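Local coordinates for protein purine nucleoside phosphorylase (Schistosoma mansoni, PDB 6BFV) that probably catalyses the reversible phosphorolysis of purine nucleosides such as inosine and guanosine, releasing the free base and ribose 1-phosphate, at residues A[117-122]-A[239-244]. Numbering follows the deposited sequence.
Sequences NLAGGI and AVSLIA. With DJP (5-fluoropyrimidin-2-ol), chain G.
Asn117 and Ser241 face each other across two neighbouring parallel strands, 112-121 and 236-246, in the central mixed sheet of the phosphorylase-superfamily fold, and they illustrate how a side-chain hydrogen bond can reinforce a backbone pairing. Traced outward, the Asn117 side chain leaves the backbone at CB on the face it shares with Ala119, Ser241 and Ile243. A chi1 of 60° tucks CG over its own backbone, flanked by N and C, and turns the amide to the serine. Asn117 CG lies 3.6 Å from Ser241 OG. At the tip the two branches divide the work: OD1 of Asn117 accepts a hydrogen bond from the hydroxyl of Ser241 (OG to OD1 2.8 Å) on a lone pair, in the carbonyl plane, while ND2 is hydrogen-bonded to Thr223 OG1. Bonds at both branches hold the buried amide in one orientation, OD1 to the serine and ND2 to the threonine.

Backbone bonds flank this link. Asn117 N donates to Val240 O, and Leu242 N returns a nearly straight bond to Asn117 O (2.9 Å, 175° at the hydrogen); Ala119 then repeats the pattern with Leu242 O and Ala244 N. On the other face Leu118 and Leu242 extend alongside each other, their CD2 methyls meeting at 3.7 Å; helix 259-283 covers them through Val262 and Arg269.

Toward their C-terminal ends the segments border a site holding 5-fluoropyrimidin-2-ol, probably the part of the active site that takes the purine base, as in related purine nucleoside phosphorylases. At Gly120, which has no side chain, the ligand lies against the backbone: Gly120 CA is 3.3 Å from N1 of the pyrimidine. Ala119 O, which already accepts Ala244 N at 3.1 Å, also takes a weak hydrogen bond from the ligand hydroxyl O at 3.4 Å, and Ala244 CB touches that same oxygen.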
ATOM      1  N   ASN A 117      17.752   5.603  13.633  1.00 30.92           N
ATOM      2  CA  ASN A 117      16.323   5.805  13.811  1.00 31.02           C
ATOM      3  C   ASN A 117      15.875   5.124  15.097  1.00 32.14           C
ATOM      4  O   ASN A 117      16.642   4.400  15.752  1.00 31.02           O
ATOM      5  CB  ASN A 117      15.478   5.274  12.626  1.00 30.28           C
ATOM      6  CG  ASN A 117      15.650   3.773  12.381  1.00 31.08           C
ATOM      7  OD1 ASN A 117      15.329   2.951  13.236  1.00 31.42           O
ATOM      8  ND2 ASN A 117      16.092   3.406  11.164  1.00 31.68           N
ATOM      9  N   LEU A 118      14.617   5.376  15.448  1.00 31.58           N
ATOM     10  CA  LEU A 118      13.930   4.712  16.554  1.00 32.38           C
ATOM     11  C   LEU A 118      12.939   3.692  15.991  1.00 31.92           C
ATOM     12  O   LEU A 118      12.208   3.994  15.032  1.00 31.87           O
ATOM     13  CB  LEU A 118      13.163   5.725  17.428  1.00 33.17           C
ATOM     14  CG  LEU A 118      13.936   6.895  18.064  1.00 34.30           C
ATOM     15  CD1 LEU A 118      13.034   7.945  18.746  1.00 35.68           C
ATOM     16  CD2 LEU A 118      14.858   6.371  19.055  1.00 34.28           C
ATOM     17  N   ALA A 119      12.849   2.519  16.618  1.00 28.46           N
ATOM     18  CA  ALA A 119      12.010   1.448  16.076  1.00 27.98           C
ATOM     19  C   ALA A 119      11.349   0.641  17.192  1.00 28.63           C
ATOM     20  O   ALA A 119      11.748   0.711  18.354  1.00 30.10           O
ATOM     21  CB  ALA A 119      12.838   0.526  15.174  1.00 27.95           C
ATOM     22  N   GLY A 120      10.303  -0.107  16.839  1.00 30.07           N
ATOM     23  CA  GLY A 120       9.685  -1.045  17.782  1.00 30.23           C
ATOM     24  C   GLY A 120      10.316  -2.417  17.585  1.00 30.59           C
ATOM     25  O   GLY A 120      10.625  -2.811  16.459  1.00 31.02           O
ATOM     26  N   GLY A 121      10.498  -3.154  18.678  1.00 26.09           N
ATOM     27  CA  GLY A 121      11.044  -4.523  18.583  1.00 26.43           C
ATOM     28  C   GLY A 121       9.962  -5.565  18.359  1.00 27.23           C
ATOM     29  O   GLY A 121       8.909  -5.534  18.994  1.00 27.15           O
ATOM     30  N   ILE A 122      10.243  -6.496  17.439  1.00 30.38           N
ATOM     31  CA  ILE A 122       9.351  -7.604  17.092  1.00 32.03           C
ATOM     32  C   ILE A 122       9.964  -8.951  17.500  1.00 34.06           C
ATOM     33  O   ILE A 122       9.291  -9.811  18.069  1.00 33.63           O
ATOM     34  CB  ILE A 122       9.012  -7.592  15.585  1.00 31.52           C
ATOM     35  CG1 ILE A 122       8.288  -6.290  15.202  1.00 30.21           C
ATOM     36  CG2 ILE A 122       8.218  -8.847  15.164  1.00 32.81           C
ATOM     37  CD1 ILE A 122       6.877  -6.059  15.890  1.00 30.45           C
ATOM     38  N   ALA A 239      22.826   1.521   8.586  1.00 31.15           N
ATOM     39  CA  ALA A 239      21.600   1.961   9.252  1.00 29.84           C
ATOM     40  C   ALA A 239      21.463   1.240  10.584  1.00 31.97           C
ATOM     41  O   ALA A 239      21.592   0.012  10.621  1.00 33.12           O
ATOM     42  CB  ALA A 239      20.361   1.658   8.391  1.00 29.63           C
ATOM     43  N   VAL A 240      21.203   1.988  11.678  1.00 31.30           N
ATOM     44  CA  VAL A 240      21.117   1.423  13.027  1.00 31.90           C
ATOM     45  C   VAL A 240      19.800   1.853  13.688  1.00 30.93           C
ATOM     46  O   VAL A 240      19.475   3.051  13.742  1.00 29.96           O
ATOM     47  CB  VAL A 240      22.328   1.840  13.883  1.00 33.32           C
ATOM     48  CG1 VAL A 240      22.252   1.194  15.261  1.00 35.18           C
ATOM     49  CG2 VAL A 240      23.649   1.411  13.187  1.00 34.66           C
ATOM     50  N   SER A 241      19.026   0.881  14.163  1.00 30.60           N
ATOM     51  CA  SER A 241      17.782   1.164  14.876  1.00 29.87           C
ATOM     52  C   SER A 241      18.080   1.081  16.366  1.00 31.39           C
ATOM     53  O   SER A 241      18.756   0.149  16.819  1.00 32.84           O
ATOM     54  CB  SER A 241      16.639   0.179  14.583  1.00 29.36           C
ATOM     55  OG  SER A 241      16.110   0.285  13.293  1.00 29.11           O
ATOM     56  N   LEU A 242      17.589   2.068  17.109  1.00 29.56           N
ATOM     57  CA  LEU A 242      17.455   1.984  18.557  1.00 30.91           C
ATOM     58  C   LEU A 242      16.060   1.475  18.916  1.00 31.51           C
ATOM     59  O   LEU A 242      15.055   2.109  18.559  1.00 30.98           O
ATOM     60  CB  LEU A 242      17.701   3.347  19.190  1.00 30.95           C
ATOM     61  CG  LEU A 242      17.384   3.433  20.682  1.00 32.56           C
ATOM     62  CD1 LEU A 242      18.246   2.499  21.562  1.00 34.56           C
ATOM     63  CD2 LEU A 242      17.554   4.868  21.104  1.00 34.13           C
ATOM     64  N   ILE A 243      16.006   0.342  19.625  1.00 32.80           N
ATOM     65  CA  ILE A 243      14.757  -0.284  20.083  1.00 32.81           C
ATOM     66  C   ILE A 243      14.201   0.484  21.273  1.00 32.36           C
ATOM     67  O   ILE A 243      14.876   0.647  22.299  1.00 33.31           O
ATOM     68  CB  ILE A 243      14.989  -1.755  20.469  1.00 34.83           C
ATOM     69  CG1 ILE A 243      15.484  -2.563  19.266  1.00 35.49           C
ATOM     70  CG2 ILE A 243      13.736  -2.385  21.047  1.00 34.60           C
ATOM     71  CD1 ILE A 243      14.688  -2.375  18.038  1.00 34.60           C
ATOM     72  N   ALA A 244      12.974   0.951  21.148  1.00 32.93           N
ATOM     73  CA  ALA A 244      12.319   1.664  22.240  1.00 36.61           C
ATOM     74  C   ALA A 244      11.199   0.881  22.935  1.00 39.61           C
ATOM     75  O   ALA A 244      10.694   1.351  23.957  1.00 39.19           O
ATOM     76  CB  ALA A 244      11.755   2.993  21.745  1.00 36.07           C
TER
HETATM   77  C3  DJP G 306       7.309   1.826  16.821  0.93 27.12           C
HETATM   78  C2  DJP G 306       8.674   2.322  18.712  0.93 28.97           C
HETATM   79  C1  DJP G 306       8.926   3.688  16.721  0.93 29.28           C
HETATM   80  O   DJP G 306       9.034   2.021  20.019  0.93 30.38           O
HETATM   81  N   DJP G 306       9.277   3.382  18.050  0.93 30.17           N
HETATM   82  N1  DJP G 306       7.657   1.513  18.082  0.93 28.19           N
HETATM   83  C   DJP G 306       7.948   2.891  16.143  0.93 28.99           C
HETATM   84  F   DJP G 306       7.579   3.159  14.874  0.93 31.65           F